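Local structure of carbonic anhydrase (Porphyridium purpureum, 1DDZ) at residues Tyr131-Gly134 and Gly135-Ala138; Leu176-Leu179 and Ile180-Val184; Tyr385-Gly388 and Gly389-Ala392; Asp425-Asp428 and Ser429-Leu433. The protein probably catalyses the zinc-dependent interconversion of carbon dioxide and hydrogencarbonate, as a beta-class carbonic anhydrase with two zinc sites per chain. All coordinates share one frame; numbering follows the deposited sequence.

Contact 1: Tyr131-Gly134 and Gly135-Ala138. With ZN (zinc ion), chain C.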
ATOM      1  N   TYR A 131      25.965   1.143  -0.966  1.00 14.33           N
ATOM      2  CA  TYR A 131      26.501   0.604  -2.212  1.00 16.87           C
ATOM      3  C   TYR A 131      26.375  -0.909  -2.196  1.00 18.84           C
ATOM      4  O   TYR A 131      26.422  -1.512  -1.130  1.00 19.66           O
ATOM      5  CB  TYR A 131      27.953   1.045  -2.412  1.00 13.23           C
ATOM      6  CG  TYR A 131      28.084   2.539  -2.599  1.00 11.18           C
ATOM      7  CD1 TYR A 131      28.889   3.291  -1.763  1.00  7.54           C
ATOM      8  CD2 TYR A 131      27.373   3.202  -3.600  1.00 13.07           C
ATOM      9  CE1 TYR A 131      28.983   4.664  -1.911  1.00 10.66           C
ATOM     10  CE2 TYR A 131      27.461   4.587  -3.761  1.00 11.03           C
ATOM     11  CZ  TYR A 131      28.267   5.307  -2.913  1.00 12.35           C
ATOM     12  OH  TYR A 131      28.365   6.674  -3.049  1.00 17.79           O
ATOM     13  N   GLY A 132      26.135  -1.501  -3.367  1.00 18.92           N
ATOM     14  CA  GLY A 132      25.966  -2.947  -3.456  1.00 19.86           C
ATOM     15  C   GLY A 132      24.577  -3.450  -3.045  1.00 18.18           C
ATOM     16  O   GLY A 132      24.329  -4.655  -3.015  1.00 22.55           O
ATOM     17  N   CYS A 133      23.657  -2.527  -2.779  1.00 14.52           N
ATOM     18  CA  CYS A 133      22.298  -2.868  -2.388  1.00 12.90           C
ATOM     19  C   CYS A 133      21.665  -3.956  -3.257  1.00 15.29           C
ATOM     20  O   CYS A 133      21.445  -3.736  -4.446  1.00 14.97           O
ATOM     21  CB  CYS A 133      21.433  -1.613  -2.437  1.00 12.06           C
ATOM     22  SG  CYS A 133      19.727  -1.851  -1.927  1.00 16.37           S
ATOM     23  N   GLY A 134      21.356  -5.108  -2.644  1.00 13.13           N
ATOM     24  CA  GLY A 134      20.718  -6.215  -3.344  1.00  8.69           C
ATOM     25  C   GLY A 134      19.390  -5.836  -3.983  1.00 12.90           C
ATOM     26  O   GLY A 134      19.036  -6.357  -5.037  1.00 15.81           O
ATOM     27  N   GLY A 135      18.644  -4.922  -3.366  1.00 13.20           N
ATOM     28  CA  GLY A 135      17.375  -4.506  -3.941  1.00 11.16           C
ATOM     29  C   GLY A 135      17.570  -3.733  -5.240  1.00 14.52           C
ATOM     30  O   GLY A 135      16.909  -3.990  -6.249  1.00 11.09           O
ATOM     31  N   ALA A 136      18.501  -2.786  -5.220  1.00 17.25           N
ATOM     32  CA  ALA A 136      18.797  -1.971  -6.393  1.00 17.63           C
ATOM     33  C   ALA A 136      19.377  -2.841  -7.498  1.00 16.83           C
ATOM     34  O   ALA A 136      19.053  -2.677  -8.668  1.00 20.96           O
ATOM     35  CB  ALA A 136      19.774  -0.869  -6.016  1.00 19.82           C
ATOM     36  N   LYS A 137      20.209  -3.793  -7.102  1.00 17.30           N
ATOM     37  CA  LYS A 137      20.865  -4.716  -8.021  1.00 17.58           C
ATOM     38  C   LYS A 137      19.865  -5.626  -8.728  1.00 17.58           C
ATOM     39  O   LYS A 137      19.932  -5.816  -9.947  1.00 16.50           O
ATOM     40  CB  LYS A 137      21.881  -5.530  -7.236  1.00 18.48           C
ATOM     41  CG  LYS A 137      22.848  -6.312  -8.051  1.00 22.70           C
ATOM     42  CD  LYS A 137      23.873  -6.960  -7.138  1.00 27.68           C
ATOM     43  CE  LYS A 137      24.685  -7.979  -7.892  1.00 29.39           C
ATOM     44  NZ  LYS A 137      25.825  -8.515  -7.094  1.00 38.21           N
ATOM     45  N   ALA A 138      18.905  -6.137  -7.972  1.00 17.53           N
ATOM     46  CA  ALA A 138      17.877  -7.011  -8.517  1.00 16.32           C
ATOM     47  C   ALA A 138      17.048  -6.265  -9.548  1.00 19.06           C
ATOM     48  O   ALA A 138      16.671  -6.837 -10.564  1.00 22.17           O
ATOM     49  CB  ALA A 138      16.984  -7.522  -7.402  1.00 19.72           C
TER
HETATM   50 ZN    ZN C   1      20.136  -2.961   0.069  1.00 28.56          ZN
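Cys133 and Gly134 begin the winding of helix 134-141: Cys133 O accepts from Lys137 N at 2.9 Å, and Gly134 O accepts from Ala138 N at 2.9 Å. Cys133 itself sits at the N-cap position. Its sulfur is anti to the backbone N (chi1 -178°), which folds it back over the start of the helix, where it has two jobs. SG binds the zinc ion at 2.3 Å, and it also receives a weak but fairly straight hydrogen bond from Ala136 N, 3.6 Å from SG with an N-H...S angle of 163°. Cysteine suits this place first as a soft, thiolate-type zinc ligand; amide hydrogens at a helix start lack the carbonyl partners of later turns, and the weak capping bond from Ala136 N is an addition to the metal bond. Gly135 brings its backbone close to the sulfur without adding a side chain there. The small methyl of Ala136 lies against Cys133, CB to CB 4.0 Å, and packs on Leu176 and Ile180 of helix 172-193. Lys137 rests its CB over Cys133 O at 3.3 Å, then runs out extended to weak hydrogen bonds with Pro252 O and Ala254 O of the second subunit. Together with Cys74, Asp76 and His130, Cys133 completes the four-ligand zinc site; the His-X-X-Cys pair at a strand-to-helix junction is one half of the beta-class carbonic anhydrase metal-binding motif, Cys-X-Asp being the other.

Contact 2: Leu176-Leu179 and Ile180-Val184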
ATOM      1  N   LEU A 176      25.628   1.025 -10.993  1.00 18.83           N
ATOM      2  CA  LEU A 176      24.856   0.597  -9.826  1.00 15.36           C
ATOM      3  C   LEU A 176      25.068   1.679  -8.760  1.00 16.38           C
ATOM      4  O   LEU A 176      24.104   2.166  -8.166  1.00 18.84           O
ATOM      5  CB  LEU A 176      25.345  -0.764  -9.315  1.00 17.60           C
ATOM      6  CG  LEU A 176      24.371  -1.735  -8.618  1.00 19.64           C
ATOM      7  CD1 LEU A 176      25.027  -2.342  -7.389  1.00 16.66           C
ATOM      8  CD2 LEU A 176      23.058  -1.091  -8.248  1.00 13.90           C
ATOM      9  N   ASN A 177      26.319   2.098  -8.572  1.00 15.36           N
ATOM     10  CA  ASN A 177      26.656   3.127  -7.599  1.00 16.04           C
ATOM     11  C   ASN A 177      25.808   4.354  -7.835  1.00 13.90           C
ATOM     12  O   ASN A 177      25.176   4.869  -6.917  1.00 18.12           O
ATOM     13  CB  ASN A 177      28.135   3.531  -7.687  1.00 17.62           C
ATOM     14  CG  ASN A 177      29.070   2.501  -7.077  1.00 21.68           C
ATOM     15  OD1 ASN A 177      28.793   1.926  -6.035  1.00 21.32           O
ATOM     16  ND2 ASN A 177      30.215   2.305  -7.713  1.00 26.31           N
ATOM     17  N   ARG A 178      25.785   4.832  -9.072  1.00 13.39           N
ATOM     18  CA  ARG A 178      25.003   6.012  -9.388  1.00  9.11           C
ATOM     19  C   ARG A 178      23.478   5.818  -9.207  1.00 10.71           C
ATOM     20  O   ARG A 178      22.800   6.742  -8.762  1.00 11.55           O
ATOM     21  CB  ARG A 178      25.343   6.536 -10.789  1.00 14.68           C
ATOM     22  CG  ARG A 178      24.490   7.717 -11.212  1.00 10.32           C
ATOM     23  CD  ARG A 178      25.181   9.053 -11.113  1.00 19.75           C
ATOM     24  NE  ARG A 178      25.972   9.282  -9.904  1.00 22.14           N
ATOM     25  CZ  ARG A 178      26.949  10.186  -9.848  1.00 18.06           C
ATOM     26  NH1 ARG A 178      27.219  10.921 -10.917  1.00 12.08           N
ATOM     27  NH2 ARG A 178      27.708  10.301  -8.767  1.00 17.64           N
ATOM     28  N   LEU A 179      22.935   4.642  -9.549  1.00  9.21           N
ATOM     29  CA  LEU A 179      21.489   4.369  -9.361  1.00 11.33           C
ATOM     30  C   LEU A 179      21.171   4.441  -7.840  1.00 10.54           C
ATOM     31  O   LEU A 179      20.182   5.020  -7.439  1.00  8.60           O
ATOM     32  CB  LEU A 179      21.128   2.945  -9.822  1.00  8.59           C
ATOM     33  CG  LEU A 179      19.793   2.548 -10.459  1.00  9.45           C
ATOM     34  CD1 LEU A 179      19.447   1.158 -10.055  1.00  7.48           C
ATOM     35  CD2 LEU A 179      18.659   3.478 -10.153  1.00  7.82           C
ATOM     36  N   ILE A 180      22.025   3.831  -7.023  1.00 10.40           N
ATOM     37  CA  ILE A 180      21.856   3.810  -5.584  1.00 10.72           C
ATOM     38  C   ILE A 180      21.843   5.230  -5.043  1.00 10.13           C
ATOM     39  O   ILE A 180      20.952   5.596  -4.288  1.00 14.93           O
ATOM     40  CB  ILE A 180      22.921   2.917  -4.934  1.00  7.89           C
ATOM     41  CG1 ILE A 180      22.579   1.459  -5.253  1.00  7.54           C
ATOM     42  CG2 ILE A 180      22.999   3.159  -3.396  1.00 11.15           C
ATOM     43  CD1 ILE A 180      23.678   0.459  -4.919  1.00  7.00           C
ATOM     44  N   GLU A 181      22.751   6.068  -5.526  1.00 13.58           N
ATOM     45  CA  GLU A 181      22.808   7.471  -5.095  1.00 12.30           C
ATOM     46  C   GLU A 181      21.578   8.257  -5.558  1.00  9.19           C
ATOM     47  O   GLU A 181      21.012   9.065  -4.822  1.00 13.03           O
ATOM     48  CB  GLU A 181      24.081   8.127  -5.626  1.00 10.36           C
ATOM     49  CG  GLU A 181      25.332   7.490  -5.077  1.00 11.45           C
ATOM     50  CD  GLU A 181      26.576   7.795  -5.895  1.00 11.94           C
ATOM     51  OE1 GLU A 181      26.450   8.328  -7.013  1.00 14.55           O
ATOM     52  OE2 GLU A 181      27.689   7.469  -5.435  1.00 14.41           O
ATOM     53  N   LEU A 182      21.163   8.026  -6.792  1.00 10.92           N
ATOM     54  CA  LEU A 182      19.992   8.699  -7.326  1.00 10.56           C
ATOM     55  C   LEU A 182      18.741   8.171  -6.603  1.00 10.01           C
ATOM     56  O   LEU A 182      17.777   8.919  -6.388  1.00 10.08           O
ATOM     57  CB  LEU A 182      19.892   8.458  -8.843  1.00 11.83           C
ATOM     58  CG  LEU A 182      20.899   9.272  -9.670  1.00 19.06           C
ATOM     59  CD1 LEU A 182      20.945   8.782 -11.127  1.00 17.12           C
ATOM     60  CD2 LEU A 182      20.531  10.755  -9.602  1.00 14.53           C
ATOM     61  N   ASN A 183      18.742   6.886  -6.245  1.00  7.28           N
ATOM     62  CA  ASN A 183      17.607   6.311  -5.521  1.00  8.91           C
ATOM     63  C   ASN A 183      17.440   7.072  -4.183  1.00  7.00           C
ATOM     64  O   ASN A 183      16.368   7.583  -3.881  1.00 12.10           O
ATOM     65  CB  ASN A 183      17.810   4.807  -5.276  1.00  7.81           C
ATOM     66  CG  ASN A 183      16.591   4.145  -4.607  1.00  9.09           C
ATOM     67  OD1 ASN A 183      15.460   4.329  -5.049  1.00 13.63           O
ATOM     68  ND2 ASN A 183      16.823   3.411  -3.529  1.00  7.00           N
ATOM     69  N   VAL A 184      18.518   7.218  -3.425  1.00  7.00           N
ATOM     70  CA  VAL A 184      18.453   7.945  -2.157  1.00  8.43           C
ATOM     71  C   VAL A 184      17.901   9.351  -2.391  1.00 10.21           C
ATOM     72  O   VAL A 184      16.967   9.766  -1.702  1.00  9.16           O
ATOM     73  CB  VAL A 184      19.847   8.053  -1.468  1.00  8.02           C
ATOM     74  CG1 VAL A 184      19.768   8.953  -0.253  1.00  9.31           C
ATOM     75  CG2 VAL A 184      20.339   6.709  -1.051  1.00  7.00           C
TER
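Leu176 meets Ile180 one helical turn further on, its CD2 lying 3.7 Å from Ile180 CD1 as the two branched chains cross at a slant. Ile180 keeps CG1 beside its backbone N (chi1 -72°), which turns the CD1 arm back along the helix to this leucine, while Ile180 N donates to Leu176 O. Asn177 contributes mainly its carbonyl: its O receives Glu181 N at 3.0 Å and has Glu181 CG close by at 3.2 Å. Arg178 carries the polar contact. Its chain bends at chi2 and chi3, bringing the guanidinium round so that NE, at 3.1 Å, and NH2, at 2.9 Å, both grip the single atom Glu181 OE1. That oxygen lies in the guanidinium plane, although the carboxylate is turned 43° from it. This side-on salt bridge is buried and has further support: Glu181 OE2 bonds to Tyr131 OH and Gly284 N, and Arg178 NH2 to Gln281 O. The aliphatic part of the arginine also serves, CG touching Leu182 CD1 at 3.7 Å. Leu179 O accepts from Asn183 N, and the apolar leucine side chain packs on Ile155 and Val158 of helix 147-161. This part of helix 172-193 is largely buried, with an i to i+3 salt bridge on one side and aliphatic packing on others, its Ile180 backing the zinc ligand Cys133 in the alpha-beta-alpha fold.

Contact 3: Tyr385-Gly388 and Gly389-Ala392. With ZN (zinc ion), chain D.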
ATOM      1  N   TYR A 385       8.364  -4.852  25.284  1.00 13.28           N
ATOM      2  CA  TYR A 385       7.503  -4.334  26.351  1.00 11.68           C
ATOM      3  C   TYR A 385       7.470  -2.830  26.358  1.00 12.30           C
ATOM      4  O   TYR A 385       8.419  -2.187  25.951  1.00 17.89           O
ATOM      5  CB  TYR A 385       7.930  -4.874  27.703  1.00 10.32           C
ATOM      6  CG  TYR A 385       7.644  -6.342  27.819  1.00 10.17           C
ATOM      7  CD1 TYR A 385       8.631  -7.234  28.209  1.00 12.59           C
ATOM      8  CD2 TYR A 385       6.384  -6.847  27.496  1.00 11.67           C
ATOM      9  CE1 TYR A 385       8.378  -8.597  28.279  1.00 14.64           C
ATOM     10  CE2 TYR A 385       6.122  -8.207  27.561  1.00  9.07           C
ATOM     11  CZ  TYR A 385       7.124  -9.074  27.949  1.00 13.24           C
ATOM     12  OH  TYR A 385       6.885 -10.426  27.997  1.00 18.85           O
ATOM     13  N   ALA A 386       6.319  -2.283  26.704  1.00 12.78           N
ATOM     14  CA  ALA A 386       6.126  -0.837  26.728  1.00 19.12           C
ATOM     15  C   ALA A 386       6.186  -0.150  25.349  1.00 19.22           C
ATOM     16  O   ALA A 386       6.289   1.068  25.270  1.00 19.61           O
ATOM     17  CB  ALA A 386       7.102  -0.171  27.716  1.00 17.46           C
ATOM     18  N   CYS A 387       6.064  -0.933  24.273  1.00 20.20           N
ATOM     19  CA  CYS A 387       6.056  -0.404  22.902  1.00 14.78           C
ATOM     20  C   CYS A 387       5.147   0.837  22.726  1.00 11.79           C
ATOM     21  O   CYS A 387       3.923   0.752  22.875  1.00 13.56           O
ATOM     22  CB  CYS A 387       5.613  -1.510  21.923  1.00 12.47           C
ATOM     23  SG  CYS A 387       5.567  -1.001  20.169  1.00 19.42           S
ATOM     24  N   GLY A 388       5.747   1.957  22.326  1.00 11.13           N
ATOM     25  CA  GLY A 388       5.010   3.198  22.116  1.00  7.52           C
ATOM     26  C   GLY A 388       3.988   3.129  21.008  1.00  9.62           C
ATOM     27  O   GLY A 388       2.952   3.794  21.060  1.00 12.16           O
ATOM     28  N   GLY A 389       4.257   2.308  19.999  1.00  8.55           N
ATOM     29  CA  GLY A 389       3.296   2.166  18.912  1.00  8.43           C
ATOM     30  C   GLY A 389       2.023   1.484  19.402  1.00  7.33           C
ATOM     31  O   GLY A 389       0.903   1.877  19.060  1.00  7.00           O
ATOM     32  N   CYS A 390       2.204   0.444  20.209  1.00  9.80           N
ATOM     33  CA  CYS A 390       1.079  -0.295  20.783  1.00 11.87           C
ATOM     34  C   CYS A 390       0.341   0.558  21.790  1.00 10.02           C
ATOM     35  O   CYS A 390      -0.874   0.525  21.835  1.00 11.15           O
ATOM     36  CB  CYS A 390       1.541  -1.591  21.433  1.00  8.60           C
ATOM     37  SG  CYS A 390       2.060  -2.810  20.211  1.00 16.21           S
ATOM     38  N   ALA A 391       1.078   1.339  22.577  1.00 11.20           N
ATOM     39  CA  ALA A 391       0.463   2.241  23.551  1.00  7.57           C
ATOM     40  C   ALA A 391      -0.335   3.272  22.786  1.00 11.36           C
ATOM     41  O   ALA A 391      -1.458   3.600  23.155  1.00 14.83           O
ATOM     42  CB  ALA A 391       1.524   2.936  24.361  1.00  9.13           C
ATOM     43  N   ALA A 392       0.237   3.756  21.685  1.00 13.89           N
ATOM     44  CA  ALA A 392      -0.429   4.753  20.865  1.00 13.34           C
ATOM     45  C   ALA A 392      -1.734   4.216  20.289  1.00 13.66           C
ATOM     46  O   ALA A 392      -2.707   4.946  20.177  1.00 15.31           O
ATOM     47  CB  ALA A 392       0.515   5.230  19.739  1.00 13.42           C
TER
HETATM   48 ZN    ZN D   2       7.654  -0.240  19.613  1.00 13.52          ZN
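In the second zinc site, the turn after strand 378-384 hands the chain to helix 388-392, and a metal ligand, Cys387, is the N-cap that meets Cys390 and Ala391. Cys387 SG binds zinc at 2.3 Å. With the sulfur anti to the backbone N (chi1 -180°), SG also hangs over the first turn and takes a weak bond from Cys390 N at 3.7 Å, so metal and helix start share one atom. The backbone closes the turn: Ala391 N reaches Cys387 O at 2.9 Å, and Ala392 N reaches Gly388 O at 2.8 Å. Cys390 keeps its own SG beside its backbone N (chi1 -71°), which places it 3.9 Å from Cys387 SG, too far for a disulfide; the cysteine side chain packs against Leu430 and Ile434 of helix 426-447. Gly388 and Gly389 keep the start of the helix slim next to the metal-bound sulfur, and Ala391 and Ala392 add only methyl groups. Cys328, Asp330 and His384 supply the other ligands, giving the Cys-Asp-His-Cys zinc coordination seen in one class of beta-carbonic anhydrase sites, with the His-X-X-Cys turn capping a helix.

Contact 4: Asp425-Asp428 and Ser429-Leu433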
ATOM      1  N   ASP A 425      -4.228  -3.689  35.545  1.00 21.02           N
ATOM      2  CA  ASP A 425      -3.092  -2.814  35.656  1.00 21.73           C
ATOM      3  C   ASP A 425      -2.702  -2.429  34.220  1.00 22.50           C
ATOM      4  O   ASP A 425      -2.373  -3.299  33.389  1.00 18.37           O
ATOM      5  CB  ASP A 425      -1.943  -3.507  36.375  1.00 22.20           C
ATOM      6  CG  ASP A 425      -0.642  -2.794  36.174  1.00 21.62           C
ATOM      7  OD1 ASP A 425       0.216  -3.342  35.461  1.00 25.21           O
ATOM      8  OD2 ASP A 425      -0.484  -1.671  36.686  1.00 29.64           O
ATOM      9  N   PRO A 426      -2.684  -1.116  33.930  1.00 21.60           N
ATOM     10  CA  PRO A 426      -2.354  -0.508  32.635  1.00 22.17           C
ATOM     11  C   PRO A 426      -1.074  -1.048  32.030  1.00 22.35           C
ATOM     12  O   PRO A 426      -1.071  -1.513  30.898  1.00 22.21           O
ATOM     13  CB  PRO A 426      -2.223   0.974  32.992  1.00 24.88           C
ATOM     14  CG  PRO A 426      -3.221   1.137  34.089  1.00 22.85           C
ATOM     15  CD  PRO A 426      -2.924  -0.067  34.944  1.00 23.27           C
ATOM     16  N   LYS A 427       0.001  -1.044  32.814  1.00 21.91           N
ATOM     17  CA  LYS A 427       1.283  -1.543  32.344  1.00 21.43           C
ATOM     18  C   LYS A 427       1.226  -2.997  31.852  1.00 22.24           C
ATOM     19  O   LYS A 427       1.569  -3.297  30.701  1.00 24.76           O
ATOM     20  CB  LYS A 427       2.321  -1.427  33.470  1.00 26.06           C
ATOM     21  CG  LYS A 427       3.770  -1.604  33.016  1.00 33.76           C
ATOM     22  CD  LYS A 427       4.686  -2.083  34.154  1.00 38.10           C
ATOM     23  CE  LYS A 427       4.657  -3.604  34.286  1.00 37.73           C
ATOM     24  NZ  LYS A 427       5.110  -4.085  35.617  1.00 39.06           N
ATOM     25  N   ASP A 428       0.745  -3.905  32.703  1.00 18.83           N
ATOM     26  CA  ASP A 428       0.678  -5.339  32.373  1.00 15.28           C
ATOM     27  C   ASP A 428      -0.294  -5.617  31.276  1.00 11.00           C
ATOM     28  O   ASP A 428      -0.203  -6.560  30.522  1.00  8.31           O
ATOM     29  CB  ASP A 428       0.272  -6.148  33.591  1.00 21.09           C
ATOM     30  CG  ASP A 428       1.303  -6.113  34.687  1.00 21.55           C
ATOM     31  OD1 ASP A 428       2.442  -5.680  34.450  1.00 25.70           O
ATOM     32  OD2 ASP A 428       0.955  -6.521  35.812  1.00 29.49           O
ATOM     33  N   SER A 429      -1.352  -4.826  31.244  1.00  8.91           N
ATOM     34  CA  SER A 429      -2.353  -4.958  30.264  1.00 12.51           C
ATOM     35  C   SER A 429      -1.798  -4.610  28.868  1.00 16.41           C
ATOM     36  O   SER A 429      -2.039  -5.341  27.898  1.00 15.76           O
ATOM     37  CB  SER A 429      -3.511  -4.033  30.681  1.00  9.89           C
ATOM     38  OG  SER A 429      -4.426  -3.907  29.622  1.00 22.47           O
ATOM     39  N   LEU A 430      -0.991  -3.547  28.786  1.00 16.18           N
ATOM     40  CA  LEU A 430      -0.351  -3.139  27.544  1.00 13.08           C
ATOM     41  C   LEU A 430       0.633  -4.230  27.133  1.00 13.27           C
ATOM     42  O   LEU A 430       0.718  -4.630  25.978  1.00 17.77           O
ATOM     43  CB  LEU A 430       0.470  -1.871  27.743  1.00 12.26           C
ATOM     44  CG  LEU A 430       0.809  -0.910  26.577  1.00 18.79           C
ATOM     45  CD1 LEU A 430       2.150  -0.248  26.822  1.00 14.93           C
ATOM     46  CD2 LEU A 430       0.805  -1.580  25.211  1.00 17.09           C
ATOM     47  N   ASN A 431       1.436  -4.662  28.094  1.00 10.58           N
ATOM     48  CA  ASN A 431       2.419  -5.692  27.853  1.00  9.53           C
ATOM     49  C   ASN A 431       1.826  -7.001  27.392  1.00 11.79           C
ATOM     50  O   ASN A 431       2.495  -7.754  26.697  1.00 14.09           O
ATOM     51  CB  ASN A 431       3.258  -5.917  29.089  1.00  7.87           C
ATOM     52  CG  ASN A 431       4.248  -4.810  29.304  1.00 11.59           C
ATOM     53  OD1 ASN A 431       5.033  -4.865  30.218  1.00 19.62           O
ATOM     54  ND2 ASN A 431       4.241  -3.811  28.437  1.00  9.79           N
ATOM     55  N   ARG A 432       0.590  -7.300  27.785  1.00 10.47           N
ATOM     56  CA  ARG A 432      -0.050  -8.544  27.351  1.00 11.12           C
ATOM     57  C   ARG A 432      -0.496  -8.373  25.905  1.00  9.91           C
ATOM     58  O   ARG A 432      -0.337  -9.284  25.083  1.00 10.03           O
ATOM     59  CB  ARG A 432      -1.256  -8.903  28.229  1.00  9.91           C
ATOM     60  CG  ARG A 432      -1.948 -10.209  27.819  1.00  7.00           C
ATOM     61  CD  ARG A 432      -0.995 -11.398  27.905  1.00 10.25           C
ATOM     62  NE  ARG A 432      -1.416 -12.333  28.945  1.00 15.21           N
ATOM     63  CZ  ARG A 432      -0.645 -13.257  29.505  1.00  9.94           C
ATOM     64  NH1 ARG A 432       0.625 -13.388  29.158  1.00  7.00           N
ATOM     65  NH2 ARG A 432      -1.179 -14.109  30.359  1.00 11.71           N
ATOM     66  N   LEU A 433      -1.061  -7.209  25.611  1.00  9.87           N
ATOM     67  CA  LEU A 433      -1.523  -6.882  24.256  1.00 13.01           C
ATOM     68  C   LEU A 433      -0.339  -6.988  23.290  1.00 13.01           C
ATOM     69  O   LEU A 433      -0.469  -7.473  22.172  1.00 15.85           O
ATOM     70  CB  LEU A 433      -2.054  -5.450  24.220  1.00 13.02           C
ATOM     71  CG  LEU A 433      -3.148  -4.983  23.245  1.00 15.91           C
ATOM     72  CD1 LEU A 433      -2.799  -3.587  22.815  1.00  8.69           C
ATOM     73  CD2 LEU A 433      -3.316  -5.889  22.050  1.00 11.61           C
TER
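Asp425, its CG anti to the backbone N (chi1 164°), swings its carboxylate across the first turn of the helix, while its carbonyl turns to Ser429. In that first turn Asp425 OD1 accepts from Asp428 N at 2.9 Å with an N-H...O angle of 163°, the donor standing above the carboxylate plane. Asp425 thereby caps the helix with its side chain and opens the main-chain bonding with its carbonyl O, which Ser429 N meets at 2.8 Å. The helical backbone also sets Ser429 CB against Asp425 O at 3.0 Å. Aspartate suits this end, being short enough to fold back onto a bare amide and carrying a charge that the helix N-terminus probably welcomes. Pro426 follows in the first turn, where its missing N-H costs nothing; its carbonyl O still receives Leu430 N at 2.9 Å. Lys427 and Asp428, neighbours in sequence, join in a salt bridge at the helix start, NZ to OD1 3.3 Å. Lys427 O takes Asn431 N at 2.9 Å. Arg432 N makes a bent bond to Asp428 O, with a second, weak bond to Ser429 O. The arginine side chain leads off to Glu419, Glu435 and Gln27 O, whereas apolar Leu430 packs on Cys390 and Ala391 of helix 388-392. An Asp N-cap followed by proline is a classical helix start; here it begins helix 426-447, which flanks the helix capped by the zinc ligand Cys387.

The four contacts come in series along the chain and form two pairs. Contacts 1 and 2, their centres about 9 Å apart, lie in the N-terminal half; contacts 3 and 4, about 10 Å apart between centres, lie in the C-terminal half. The pairs lie on opposite sides of the chain's centre, with contacts 1 and 3 about 33 Å apart between centres. Each half has a five-stranded mixed sheet of strand order 2-1-3-4-5, and in each the zinc turn follows the central strand of its sheet, 124-130 or 378-384, and touches a long helix, 172-193 or 426-447. One chain therefore holds two similar zinc-binding units, consistent with an internal duplication of the beta-class fold.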